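Local coordinates for protein extracellular sialidase/neuraminidase, putative (Aspergillus fumigatus, PDB 2XZI) that probably hydrolyses glycosidic bonds of terminal sialic acids, acting as a KDNase with a preference for the deaminated sugar KDN over N-acetylneuraminic acid, at residues A[45-50]-A[107-112]; A[72-77]-A[161-166]; A[232-237]-A[280-285]. All coordinates share one frame; numbering follows the deposited sequence. Where two conformers were deposited one is given.

Interaction 1. Residues A[45-50]-A[107-112]; sequences RTTTGR and PVVDDD
T47 and V109 meet through methyl groups; direct contact is by methyls against carbon and carbonyl oxygen, with no hydrogen bond across. T47 CG2 lies 3.9 Å from V109 CG1, and D110 O is 4.0 Å from the same T47 CG2. The valine divides its two branches: with CG1 anti to the backbone N (chi1 178°), CG1 faces the threonine while CG2 comes within 3.5 Å of R45 O and close to T46 CA.

Polar linkage between the segments is indirect. A water lies 2.8 Å from T47 OG1 and donates to D111 O at 2.9 Å, bridging the two segments at the solvent side, where T47 and D111 are exposed.

Within 45-50, hydrogen bonds fix the shape of the loop. T48 N donates to T46 OG1 and R50 N to T48 OG1, two successive ST turns, while G49 N bonds to T46 O across a type I turn. Both threonine hydroxyls are also held by D161. On the facing segment, the carboxylates of D110 and D111 turn to R216 and R192.

Together these features describe the turn between the first two strands of one propeller blade packed on the end of the next blade's first strand, as in the six-bladed beta-propeller of sialidases.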
ATOM      1  N   ARG A  45       4.130   7.250  -8.316  1.00  6.40           N
ATOM      2  CA  ARG A  45       4.434   8.355  -9.204  1.00  6.67           C
ATOM      3  C   ARG A  45       4.482   7.790 -10.618  1.00  7.25           C
ATOM      4  O   ARG A  45       5.108   6.757 -10.865  1.00  8.60           O
ATOM      5  CB  ARG A  45       5.795   8.958  -8.832  1.00  7.42           C
ATOM      6  CG  ARG A  45       6.150  10.168  -9.686  1.00 10.51           C
ATOM      7  CD  ARG A  45       7.621  10.437  -9.689  1.00 16.03           C
ATOM      8  NE  ARG A  45       8.283   9.661 -10.731  1.00 20.26           N
ATOM      9  CZ  ARG A  45       9.567   9.315 -10.708  1.00 24.07           C
ATOM     10  NH1 ARG A  45      10.343   9.660  -9.684  1.00 25.27           N
ATOM     11  NH2 ARG A  45      10.071   8.607 -11.709  1.00 25.76           N
ATOM     12  N   THR A  46       3.788   8.442 -11.542  1.00  7.05           N
ATOM     13  CA  THR A  46       3.725   7.936 -12.915  1.00  7.64           C
ATOM     14  C   THR A  46       4.939   8.417 -13.680  1.00  8.55           C
ATOM     15  O   THR A  46       5.741   9.184 -13.155  1.00  7.98           O
ATOM     16  CB  THR A  46       2.465   8.407 -13.637  1.00  8.06           C
ATOM     17  OG1 THR A  46       2.618   9.792 -13.967  1.00  7.75           O
ATOM     18  CG2 THR A  46       1.205   8.201 -12.792  1.00  8.39           C
ATOM     19  N   THR A  47       5.080   8.012 -14.939  1.00  8.60           N
ATOM     20  CA  THR A  47       6.277   8.449 -15.662  1.00  9.58           C
ATOM     21  C   THR A  47       6.260   9.942 -16.006  1.00 10.14           C
ATOM     22  O   THR A  47       7.283  10.483 -16.412  1.00 10.42           O
ATOM     23  CB  THR A  47       6.565   7.626 -16.918  1.00  9.91           C
ATOM     24  OG1 THR A  47       5.614   7.951 -17.922  1.00 11.33           O
ATOM     25  CG2 THR A  47       6.575   6.124 -16.613  1.00 11.64           C
ATOM     26  N   THR A  48       5.112  10.597 -15.845  1.00  9.06           N
ATOM     27  CA  THR A  48       5.007  12.030 -16.131  1.00  8.94           C
ATOM     28  C   THR A  48       5.413  12.865 -14.924  1.00  9.11           C
ATOM     29  O   THR A  48       5.675  14.060 -15.079  1.00 10.18           O
ATOM     30  CB  THR A  48       3.564  12.466 -16.518  1.00  9.05           C
ATOM     31  OG1 THR A  48       2.693  12.335 -15.381  1.00  8.63           O
ATOM     32  CG2 THR A  48       3.012  11.666 -17.693  1.00  7.84           C
ATOM     33  N   GLY A  49       5.449  12.246 -13.737  1.00  8.79           N
ATOM     34  CA  GLY A  49       5.607  13.004 -12.490  1.00  7.89           C
ATOM     35  C   GLY A  49       4.333  13.183 -11.670  1.00  7.39           C
ATOM     36  O   GLY A  49       4.370  13.585 -10.506  1.00  7.46           O
ATOM     37  N   ARG A  50       3.181  12.888 -12.270  1.00  6.72           N
ATOM     38  CA  ARG A  50       1.915  12.931 -11.537  1.00  6.63           C
ATOM     39  C   ARG A  50       1.929  11.866 -10.451  1.00  6.78           C
ATOM     40  O   ARG A  50       2.476  10.765 -10.658  1.00  7.14           O
ATOM     41  CB  ARG A  50       0.757  12.665 -12.480  1.00  7.05           C
ATOM     42  CG  ARG A  50      -0.577  13.153 -11.924  1.00  8.05           C
ATOM     43  CD  ARG A  50      -1.723  12.898 -12.886  1.00  8.42           C
ATOM     44  NE  ARG A  50      -1.593  13.598 -14.175  1.00 10.02           N
ATOM     45  CZ  ARG A  50      -2.010  14.834 -14.424  1.00  9.64           C
ATOM     46  NH1 ARG A  50      -2.570  15.591 -13.468  1.00  9.75           N
ATOM     47  NH2 ARG A  50      -1.848  15.331 -15.650  1.00 10.67           N
ATOM     48  N   PRO A 107      -0.934  -0.974  -7.031  1.00  3.77           N
ATOM     49  CA  PRO A 107      -0.598  -0.386  -8.333  1.00  4.61           C
ATOM     50  C   PRO A 107       0.840  -0.645  -8.747  1.00  4.99           C
ATOM     51  O   PRO A 107       1.720  -0.812  -7.894  1.00  4.59           O
ATOM     52  CB  PRO A 107      -0.839   1.110  -8.106  1.00  5.52           C
ATOM     53  CG  PRO A 107      -0.499   1.302  -6.650  1.00  4.20           C
ATOM     54  CD  PRO A 107      -1.042   0.059  -5.979  1.00  3.97           C
ATOM     55  N   VAL A 108       1.097  -0.650 -10.058  1.00  4.64           N
ATOM     56  CA  VAL A 108       2.443  -0.613 -10.598  1.00  5.42           C
ATOM     57  C   VAL A 108       2.417   0.181 -11.908  1.00  4.92           C
ATOM     58  O   VAL A 108       1.549  -0.037 -12.748  1.00  5.75           O
ATOM     59  CB  VAL A 108       3.044  -2.041 -10.789  1.00  5.68           C
ATOM     60  CG1 VAL A 108       2.177  -2.910 -11.712  1.00  6.39           C
ATOM     61  CG2 VAL A 108       4.524  -1.972 -11.238  1.00  7.45           C
ATOM     62  N   VAL A 109       3.390   1.065 -12.059  1.00  5.86           N
ATOM     63  CA  VAL A 109       3.508   1.871 -13.257  1.00  5.95           C
ATOM     64  C   VAL A 109       4.427   1.146 -14.241  1.00  5.54           C
ATOM     65  O   VAL A 109       5.567   0.822 -13.922  1.00  7.18           O
ATOM     66  CB  VAL A 109       4.052   3.280 -12.951  1.00  5.92           C
ATOM     67  CG1 VAL A 109       4.202   4.083 -14.263  1.00  7.37           C
ATOM     68  CG2 VAL A 109       3.154   4.026 -11.944  1.00  6.91           C
ATOM     69  N   ASP A 110       3.905   0.882 -15.440  1.00  5.86           N
ATOM     70  CA  ASP A 110       4.698   0.226 -16.488  1.00  6.58           C
ATOM     71  C   ASP A 110       5.462   1.239 -17.345  1.00  7.11           C
ATOM     72  O   ASP A 110       5.214   2.441 -17.239  1.00  7.06           O
ATOM     73  CB  ASP A 110       3.829  -0.698 -17.343  1.00  6.00           C
ATOM     74  CG  ASP A 110       4.571  -1.947 -17.811  1.00  5.96           C
ATOM     75  OD1 ASP A 110       5.829  -1.947 -17.837  1.00  6.07           O
ATOM     76  OD2 ASP A 110       3.883  -2.930 -18.155  1.00  6.60           O
ATOM     77  N   ASP A 111       6.376   0.754 -18.197  1.00  7.77           N
ATOM     78  CA  ASP A 111       7.335   1.615 -18.925  0.50  8.31           C
ATOM     79  C   ASP A 111       6.669   2.589 -19.895  1.00  8.64           C
ATOM     80  O   ASP A 111       7.225   3.657 -20.208  1.00  9.01           O
ATOM     81  CB  ASP A 111       8.332   0.781 -19.747  0.50  8.57           C
ATOM     82  CG  ASP A 111       9.136  -0.196 -18.915  0.50  8.69           C
ATOM     83  OD1 ASP A 111       9.136  -0.100 -17.667  0.50  8.75           O
ATOM     84  OD2 ASP A 111       9.785  -1.066 -19.529  0.50  8.64           O
ATOM     85  N   ASP A 112       5.506   2.194 -20.404  1.00  7.91           N
ATOM     86  CA  ASP A 112       4.741   2.996 -21.363  1.00  7.83           C
ATOM     87  C   ASP A 112       3.830   3.998 -20.666  1.00  7.79           C
ATOM     88  O   ASP A 112       3.069   4.708 -21.318  1.00  8.48           O
ATOM     89  CB  ASP A 112       3.892   2.079 -22.250  1.00  7.63           C
ATOM     90  CG  ASP A 112       2.821   1.327 -21.468  1.00  6.92           C
ATOM     91  OD1 ASP A 112       3.064   0.979 -20.279  1.00  6.33           O
ATOM     92  OD2 ASP A 112       1.724   1.101 -22.012  1.00  7.51           O
TER
HETATM   93  O   HOH W   1       6.316   6.463 -20.219  1.00 16.15           O

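Interaction 2. Residues A[72-77]-A[161-166]; sequences YKRTKT and DGNTWS
The loop carrying W165 and G162 is an Asp box (S-x-D-x-G-x-T-W), running from S158 through D160 and G162 to T164 and W165, and it packs on Y72 and R74 at the end of strand 68-74.

The aromatic part is a T-shaped stack. The pyrrole edge of W165 is directed at the face of Y72, with ring planes 80° apart and the centroid of the tyrosine 4.7 Å from that of the five-membered ring. W165 NE1 stands over the rim rather than the middle of the phenol, 3.3 Å from Y72 CZ. The same nitrogen makes a weak hydrogen bond to G162 O at 3.2 Å, so the indole is also tied back to its own loop. Y72 OH reaches two loop carbonyls, G162 O at 3.0 Å and N163 O at 3.1 Å.

R74 supplies the polar part. Its chain is bent at chi3 (-58°), which turns NE aside after CD has passed 3.5 Å from G162 O. NH1 then donates to D161 O at 3.0 Å with an N-H...O angle of 152°; the oxygen lies close to the guanidinium plane, whereas the donor stands above the plane of the carbonyl. N163 OD1 sits over one face of the guanidinium, 3.6 Å from R74 NH2. The hydrogen bond of that amide oxygen is with R92. E89 forms a salt bridge with NH2, so the arginine's charge is probably balanced in part by E89, which belongs to its own blade.

Inside the loop, T164 OG1 bonds to D160 and T164 O to S158. A box in the turn between the third and fourth strands of a blade is characteristic of the sialidase beta-propeller; here it packs on the third strand of the preceding blade.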
ATOM      1  N   TYR A  72      -9.549   7.259  -5.176  1.00  6.09           N
ATOM      2  CA  TYR A  72      -8.237   7.799  -5.441  1.00  6.36           C
ATOM      3  C   TYR A  72      -8.239   9.314  -5.577  1.00  6.97           C
ATOM      4  O   TYR A  72      -9.302   9.933  -5.765  1.00  7.07           O
ATOM      5  CB  TYR A  72      -7.627   7.153  -6.688  1.00  6.29           C
ATOM      6  CG  TYR A  72      -8.182   7.591  -8.029  1.00  6.23           C
ATOM      7  CD1 TYR A  72      -9.424   7.158  -8.470  1.00  8.26           C
ATOM      8  CD2 TYR A  72      -7.431   8.396  -8.879  1.00  6.75           C
ATOM      9  CE1 TYR A  72      -9.914   7.528  -9.716  1.00  7.84           C
ATOM     10  CE2 TYR A  72      -7.922   8.781 -10.133  1.00  8.44           C
ATOM     11  CZ  TYR A  72      -9.156   8.335 -10.550  1.00  8.41           C
ATOM     12  OH  TYR A  72      -9.669   8.697 -11.785  1.00  9.16           O
ATOM     13  N   LYS A  73      -7.046   9.883  -5.492  1.00  7.00           N
ATOM     14  CA  LYS A  73      -6.800  11.272  -5.859  1.00  6.32           C
ATOM     15  C   LYS A  73      -5.548  11.343  -6.693  1.00  6.63           C
ATOM     16  O   LYS A  73      -4.622  10.562  -6.508  1.00  7.60           O
ATOM     17  CB  LYS A  73      -6.605  12.133  -4.616  1.00  7.39           C
ATOM     18  CG  LYS A  73      -7.847  12.341  -3.774  1.00  7.94           C
ATOM     19  CD  LYS A  73      -7.554  13.254  -2.605  1.00  7.50           C
ATOM     20  CE  LYS A  73      -8.843  13.564  -1.891  1.00  8.59           C
ATOM     21  NZ  LYS A  73      -8.691  14.633  -0.893  1.00  9.91           N
ATOM     22  N   ARG A  74      -5.505  12.294  -7.615  1.00  6.56           N
ATOM     23  CA  ARG A  74      -4.291  12.585  -8.359  1.00  6.86           C
ATOM     24  C   ARG A  74      -3.818  13.980  -8.007  1.00  6.86           C
ATOM     25  O   ARG A  74      -4.619  14.832  -7.626  1.00  6.73           O
ATOM     26  CB  ARG A  74      -4.567  12.589  -9.868  1.00  6.52           C
ATOM     27  CG  ARG A  74      -5.437  11.451 -10.390  1.00  8.46           C
ATOM     28  CD  ARG A  74      -5.397  11.467 -11.918  1.00  9.62           C
ATOM     29  NE  ARG A  74      -5.852  12.749 -12.473  1.00  8.55           N
ATOM     30  CZ  ARG A  74      -5.587  13.172 -13.709  1.00  8.70           C
ATOM     31  NH1 ARG A  74      -4.842  12.455 -14.534  1.00 10.43           N
ATOM     32  NH2 ARG A  74      -6.048  14.350 -14.120  1.00 10.72           N
ATOM     33  N   THR A  75      -2.534  14.236  -8.184  1.00  6.45           N
ATOM     34  CA  THR A  75      -2.068  15.605  -8.253  1.00  6.63           C
ATOM     35  C   THR A  75      -2.635  16.285  -9.497  1.00  7.14           C
ATOM     36  O   THR A  75      -2.809  15.651 -10.553  1.00  6.70           O
ATOM     37  CB  THR A  75      -0.526  15.708  -8.180  1.00  6.60           C
ATOM     38  OG1 THR A  75       0.083  14.958  -9.247  1.00  5.36           O
ATOM     39  CG2 THR A  75      -0.056  15.175  -6.835  1.00  7.31           C
ATOM     40  N   LYS A  76      -2.955  17.572  -9.337  1.00  7.08           N
ATOM     41  CA  LYS A  76      -3.582  18.365 -10.397  1.00  7.56           C
ATOM     42  C   LYS A  76      -2.709  18.480 -11.634  1.00  8.06           C
ATOM     43  O   LYS A  76      -3.218  18.463 -12.767  1.00  9.80           O
ATOM     44  CB  LYS A  76      -3.916  19.764  -9.884  1.00  7.25           C
ATOM     45  CG  LYS A  76      -5.079  19.826  -8.920  1.00  7.80           C
ATOM     46  CD  LYS A  76      -5.267  21.263  -8.447  1.00  9.58           C
ATOM     47  CE  LYS A  76      -6.459  21.368  -7.532  1.00 11.91           C
ATOM     48  NZ  LYS A  76      -6.577  22.766  -7.017  1.00 13.77           N
ATOM     49  N   THR A  77      -1.403  18.565 -11.431  1.00  8.78           N
ATOM     50  CA  THR A  77      -0.476  18.655 -12.536  1.00  9.63           C
ATOM     51  C   THR A  77       0.570  17.583 -12.375  1.00  9.69           C
ATOM     52  O   THR A  77       0.640  16.912 -11.323  1.00  9.95           O
ATOM     53  CB  THR A  77       0.221  20.023 -12.616  1.00  9.71           C
ATOM     54  OG1 THR A  77       1.236  20.078 -11.620  1.00  9.66           O
ATOM     55  CG2 THR A  77      -0.785  21.201 -12.435  1.00 10.47           C
ATOM     56  N   ASP A 161      -2.794   8.536 -17.535  1.00  7.37           N
ATOM     57  CA  ASP A 161      -2.125   9.092 -16.357  1.00  7.65           C
ATOM     58  C   ASP A 161      -3.083   9.120 -15.144  1.00  8.05           C
ATOM     59  O   ASP A 161      -3.039  10.048 -14.304  1.00  8.09           O
ATOM     60  CB  ASP A 161      -1.556  10.485 -16.709  1.00  7.98           C
ATOM     61  CG  ASP A 161      -0.254  10.805 -15.991  1.00  8.84           C
ATOM     62  OD1 ASP A 161       0.459   9.877 -15.545  1.00  8.54           O
ATOM     63  OD2 ASP A 161       0.087  12.015 -15.893  1.00  9.68           O
ATOM     64  N   GLY A 162      -3.932   8.095 -15.041  1.00  7.11           N
ATOM     65  CA  GLY A 162      -4.849   7.960 -13.910  1.00  7.49           C
ATOM     66  C   GLY A 162      -6.172   8.683 -14.042  1.00  7.85           C
ATOM     67  O   GLY A 162      -7.010   8.627 -13.137  1.00  7.51           O
ATOM     68  N   ASN A 163      -6.379   9.381 -15.161  1.00  8.39           N
ATOM     69  CA  ASN A 163      -7.634  10.129 -15.313  1.00  8.96           C
ATOM     70  C   ASN A 163      -8.877   9.225 -15.376  1.00  8.83           C
ATOM     71  O   ASN A 163      -9.921   9.522 -14.777  1.00  9.04           O
ATOM     72  CB  ASN A 163      -7.570  11.054 -16.530  1.00  9.76           C
ATOM     73  CG  ASN A 163      -8.673  12.086 -16.525  1.00 11.83           C
ATOM     74  OD1 ASN A 163      -8.971  12.678 -15.492  1.00 12.68           O
ATOM     75  ND2 ASN A 163      -9.286  12.311 -17.688  1.00 15.45           N
ATOM     76  N   THR A 164      -8.751   8.111 -16.091  1.00  8.59           N
ATOM     77  CA  THR A 164      -9.822   7.134 -16.162  1.00  9.00           C
ATOM     78  C   THR A 164      -9.257   5.724 -16.072  1.00  7.88           C
ATOM     79  O   THR A 164      -8.075   5.484 -16.353  1.00  7.95           O
ATOM     80  CB  THR A 164     -10.642   7.249 -17.463  1.00  9.44           C
ATOM     81  OG1 THR A 164      -9.799   6.934 -18.569  1.00  9.74           O
ATOM     82  CG2 THR A 164     -11.238   8.658 -17.651  1.00 10.65           C
ATOM     83  N   TRP A 165     -10.142   4.814 -15.692  1.00  7.61           N
ATOM     84  CA  TRP A 165      -9.822   3.418 -15.394  1.00  7.71           C
ATOM     85  C   TRP A 165     -10.760   2.474 -16.130  1.00  8.37           C
ATOM     86  O   TRP A 165     -11.957   2.726 -16.229  1.00  8.98           O
ATOM     87  CB  TRP A 165      -9.951   3.191 -13.874  1.00  7.51           C
ATOM     88  CG  TRP A 165      -8.929   3.982 -13.157  1.00  6.16           C
ATOM     89  CD1 TRP A 165      -9.060   5.270 -12.686  1.00  6.72           C
ATOM     90  CD2 TRP A 165      -7.579   3.600 -12.911  1.00  6.51           C
ATOM     91  NE1 TRP A 165      -7.878   5.690 -12.135  1.00  7.19           N
ATOM     92  CE2 TRP A 165      -6.949   4.684 -12.259  1.00  6.75           C
ATOM     93  CE3 TRP A 165      -6.836   2.437 -13.164  1.00  5.58           C
ATOM     94  CZ2 TRP A 165      -5.595   4.649 -11.868  1.00  6.37           C
ATOM     95  CZ3 TRP A 165      -5.494   2.393 -12.774  1.00  5.25           C
ATOM     96  CH2 TRP A 165      -4.888   3.501 -12.135  1.00  4.68           C
ATOM     97  N   SER A 166     -10.209   1.375 -16.629  1.00  8.35           N
ATOM     98  CA  SER A 166     -11.016   0.359 -17.276  1.00  9.14           C
ATOM     99  C   SER A 166     -11.911  -0.375 -16.260  1.00 10.24           C
ATOM    100  O   SER A 166     -11.605  -0.424 -15.066  1.00 10.11           O
ATOM    101  CB  SER A 166     -10.104  -0.613 -18.005  1.00  9.47           C
ATOM    102  OG  SER A 166      -9.269  -1.293 -17.087  1.00 10.11           O
TER

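Interaction 3. Residues A[232-237]-A[280-285]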
ATOM      1  N   ILE A 232       7.442  -6.212  -1.970  1.00  5.92           N
ATOM      2  CA  ILE A 232       8.517  -6.650  -2.855  1.00  6.49           C
ATOM      3  C   ILE A 232       9.417  -5.472  -3.209  1.00  6.36           C
ATOM      4  O   ILE A 232       8.947  -4.335  -3.425  1.00  6.48           O
ATOM      5  CB  ILE A 232       7.938  -7.324  -4.145  1.00  6.48           C
ATOM      6  CG1 ILE A 232       9.025  -8.047  -4.952  1.00  8.13           C
ATOM      7  CG2 ILE A 232       7.205  -6.311  -5.043  1.00  7.82           C
ATOM      8  CD1 ILE A 232       9.344  -9.426  -4.464  1.00  9.49           C
ATOM      9  N   VAL A 233      10.720  -5.736  -3.246  1.00  6.37           N
ATOM     10  CA  VAL A 233      11.683  -4.762  -3.762  1.00  6.46           C
ATOM     11  C   VAL A 233      12.788  -5.513  -4.488  1.00  6.10           C
ATOM     12  O   VAL A 233      13.043  -6.689  -4.206  1.00  6.49           O
ATOM     13  CB  VAL A 233      12.235  -3.823  -2.645  1.00  6.39           C
ATOM     14  CG1 VAL A 233      13.433  -4.457  -1.918  1.00  7.33           C
ATOM     15  CG2 VAL A 233      12.602  -2.439  -3.200  1.00  5.67           C
ATOM     16  N   GLN A 234      13.421  -4.818  -5.423  1.00  6.08           N
ATOM     17  CA  GLN A 234      14.642  -5.309  -6.028  1.00  5.53           C
ATOM     18  C   GLN A 234      15.775  -4.605  -5.306  1.00  6.27           C
ATOM     19  O   GLN A 234      15.844  -3.383  -5.294  1.00  5.88           O
ATOM     20  CB  GLN A 234      14.675  -4.988  -7.513  1.00  6.32           C
ATOM     21  CG  GLN A 234      15.775  -5.734  -8.243  1.00  7.29           C
ATOM     22  CD  GLN A 234      15.829  -5.425  -9.723  1.00 10.04           C
ATOM     23  OE1 GLN A 234      15.253  -4.441 -10.219  1.00 11.01           O
ATOM     24  NE2 GLN A 234      16.551  -6.272 -10.447  1.00 11.12           N
ATOM     25  N   THR A 235      16.613  -5.398  -4.661  1.00  7.09           N
ATOM     26  CA  THR A 235      17.715  -4.889  -3.850  1.00  8.12           C
ATOM     27  C   THR A 235      18.853  -4.430  -4.767  1.00  8.66           C
ATOM     28  O   THR A 235      18.823  -4.715  -5.966  1.00  8.70           O
ATOM     29  CB  THR A 235      18.142  -5.913  -2.764  1.00  8.25           C
ATOM     30  OG1 THR A 235      18.229  -7.223  -3.331  1.00  9.93           O
ATOM     31  CG2 THR A 235      17.084  -5.953  -1.661  1.00  9.69           C
ATOM     32  N   PRO A 236      19.826  -3.673  -4.226  1.00  9.08           N
ATOM     33  CA  PRO A 236      20.856  -3.140  -5.113  1.00  9.69           C
ATOM     34  C   PRO A 236      21.640  -4.213  -5.877  1.00 10.41           C
ATOM     35  O   PRO A 236      22.064  -3.952  -6.998  1.00 11.56           O
ATOM     36  CB  PRO A 236      21.762  -2.350  -4.161  1.00  9.98           C
ATOM     37  CG  PRO A 236      20.811  -1.895  -3.065  1.00  9.43           C
ATOM     38  CD  PRO A 236      19.910  -3.081  -2.875  1.00  9.38           C
ATOM     39  N   ASP A 237      21.779  -5.404  -5.297  1.00 10.98           N
ATOM     40  CA  ASP A 237      22.388  -6.549  -5.999  1.00 11.43           C
ATOM     41  C   ASP A 237      21.562  -7.107  -7.177  1.00 11.24           C
ATOM     42  O   ASP A 237      22.032  -8.002  -7.884  1.00 12.64           O
ATOM     43  CB  ASP A 237      22.784  -7.658  -5.000  1.00 10.93           C
ATOM     44  CG  ASP A 237      21.579  -8.269  -4.268  1.00 12.25           C
ATOM     45  OD1 ASP A 237      20.430  -7.922  -4.603  1.00 12.27           O
ATOM     46  OD2 ASP A 237      21.767  -9.091  -3.342  1.00 14.17           O
ATOM     47  N   VAL A 280       7.942  -0.828   1.261  1.00  4.75           N
ATOM     48  CA  VAL A 280       9.363  -0.861   0.940  1.00  5.37           C
ATOM     49  C   VAL A 280       9.543  -0.181  -0.431  1.00  5.58           C
ATOM     50  O   VAL A 280       8.625  -0.203  -1.248  1.00  5.74           O
ATOM     51  CB  VAL A 280       9.898  -2.325   0.918  1.00  4.53           C
ATOM     52  CG1 VAL A 280       9.331  -3.124  -0.288  1.00  5.56           C
ATOM     53  CG2 VAL A 280      11.434  -2.348   0.948  1.00  5.44           C
ATOM     54  N   LEU A 281      10.712   0.421  -0.662  1.00  5.24           N
ATOM     55  CA  LEU A 281      10.928   1.248  -1.846  1.00  5.58           C
ATOM     56  C   LEU A 281      12.388   1.220  -2.273  1.00  5.53           C
ATOM     57  O   LEU A 281      13.272   1.460  -1.461  1.00  5.77           O
ATOM     58  CB  LEU A 281      10.509   2.694  -1.559  1.00  5.91           C
ATOM     59  CG  LEU A 281      10.667   3.689  -2.706  1.00  7.58           C
ATOM     60  CD1 LEU A 281       9.642   3.369  -3.806  1.00  8.14           C
ATOM     61  CD2 LEU A 281      10.469   5.129  -2.239  1.00  9.13           C
ATOM     62  N   ARG A 282      12.628   0.933  -3.548  1.00  5.69           N
ATOM     63  CA  ARG A 282      13.952   1.108  -4.126  1.00  6.55           C
ATOM     64  C   ARG A 282      14.139   2.592  -4.420  1.00  7.84           C
ATOM     65  O   ARG A 282      13.399   3.189  -5.220  1.00  8.09           O
ATOM     66  CB  ARG A 282      14.035   0.294  -5.409  1.00  7.19           C
ATOM     67  CG  ARG A 282      15.337   0.416  -6.184  1.00  8.37           C
ATOM     68  CD  ARG A 282      15.231  -0.497  -7.395  1.00 11.19           C
ATOM     69  NE  ARG A 282      16.386  -0.414  -8.286  1.00 11.47           N
ATOM     70  CZ  ARG A 282      17.368  -1.310  -8.345  1.00 12.03           C
ATOM     71  NH1 ARG A 282      17.372  -2.385  -7.550  1.00  9.65           N
ATOM     72  NH2 ARG A 282      18.360  -1.119  -9.206  1.00 11.61           N
ATOM     73  N   TYR A 283      15.117   3.196  -3.773  1.00  8.92           N
ATOM     74  CA  TYR A 283      15.325   4.629  -3.936  1.00 10.49           C
ATOM     75  C   TYR A 283      16.287   4.989  -5.079  1.00 11.87           C
ATOM     76  O   TYR A 283      15.987   5.882  -5.885  1.00 12.48           O
ATOM     77  CB  TYR A 283      15.763   5.282  -2.616  1.00 10.15           C
ATOM     78  CG  TYR A 283      15.678   6.783  -2.692  1.00 10.94           C
ATOM     79  CD1 TYR A 283      14.477   7.443  -2.421  1.00 11.75           C
ATOM     80  CD2 TYR A 283      16.780   7.541  -3.093  1.00 12.78           C
ATOM     81  CE1 TYR A 283      14.390   8.832  -2.520  1.00 13.87           C
ATOM     82  CE2 TYR A 283      16.699   8.925  -3.203  1.00 11.47           C
ATOM     83  CZ  TYR A 283      15.504   9.559  -2.905  1.00 12.34           C
ATOM     84  OH  TYR A 283      15.422  10.927  -3.006  1.00 15.54           O
ATOM     85  N   ASN A 284      17.445   4.336  -5.115  1.00 13.56           N
ATOM     86  CA  ASN A 284      18.503   4.661  -6.088  1.00 15.12           C
ATOM     87  C   ASN A 284      19.534   3.548  -6.128  1.00 16.88           C
ATOM     88  O   ASN A 284      19.661   2.785  -5.172  1.00 16.94           O
ATOM     89  CB  ASN A 284      19.199   5.970  -5.715  1.00 15.25           C
ATOM     90  CG  ASN A 284      20.060   5.836  -4.481  1.00 14.65           C
ATOM     91  OD1 ASN A 284      19.558   5.673  -3.377  1.00 13.72           O
ATOM     92  ND2 ASN A 284      21.370   5.914  -4.661  1.00 15.93           N
ATOM     93  N   SER A 285      20.292   3.494  -7.228  1.00 18.80           N
ATOM     94  CA  SER A 285      21.208   2.389  -7.497  1.00 20.56           C
ATOM     95  C   SER A 285      22.701   2.768  -7.504  1.00 20.90           C
ATOM     96  O   SER A 285      23.565   1.921  -7.263  1.00 21.94           O
ATOM     97  CB  SER A 285      20.832   1.697  -8.818  1.00 20.87           C
ATOM     98  OG  SER A 285      20.678   2.640  -9.862  1.00 23.71           O
TER
HETATM   99  O   HOH W   2       8.650  -1.618  -3.621  1.00  6.06           O
HETATM  100  O   HOH W   3      20.050  -3.483  -8.906  1.00 15.56           O
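R282 reaches from strand 279-284 to the main chain of Q234 and T235, and its side chain can be followed outward atom by atom. CB touches V233 CG2 at 3.8 Å, the apolar start of the contact. CG, anti to the backbone N (chi1 177°), already runs beside Q234 O, and the chain, extended as far as NE, carries the guanidinium to the carbonyls. CD passes 3.6 Å from Q234 O. At the tip, NH1 donates to that same Q234 O at 2.9 Å with an N-H...O angle of 152°; the oxygen lies nearly in the guanidinium plane, while the donor is well above the plane of the carbonyl. NH1 also makes a weak bond to T235 O at 3.2 Å. NH2 donates to a water 2.9 Å away, which in turn donates to P236 O, so three successive carbonyls are engaged directly or through water.

Q234 runs beside the arginine, pointing the same way, with OE1 over one guanidinium face near its rim. Its amide is fixed elsewhere, NE2 by G238 O and OE1 by T194 N.

Below this polar end the two strands pack through valines: V280 CG1 lies 3.8 Å from V233 CB and 3.4 Å from I232 O. The strand segments run nearly parallel, 18° apart, as neighbouring first strands of successive propeller blades, yet no main-chain hydrogen bond joins them. A second water donates to both I232 O and V280 O, bridging the two strands.

The chemistry is thus of an arginine gripped by neutral carbonyls. With D237 OD1 7.0 Å from R282 NH1, the positive charge is probably stabilised by carbonyl dipoles and water rather than paired with a carboxylate of these segments.

Overall arrangement
From the N terminus, the chain passes 45-50, the first turn of a blade, then 72-77 at the end of that blade's third strand. Interaction 1 closes when 107-112 returns to the turn, and interaction 2 when 161-166 returns to the strand; the two loops therefore cross, and both join the same pair of successive blades. They also touch, since D161 of interaction 2 probably hydrogen-bonds T46 and T48 of interaction 1, and its OD2 forms a salt bridge with R50 NE. Interaction 3 follows in series, closing a shorter loop between two later blades; its centre is about 17 Å from that of interaction 1 and about 26 Å from that of interaction 2.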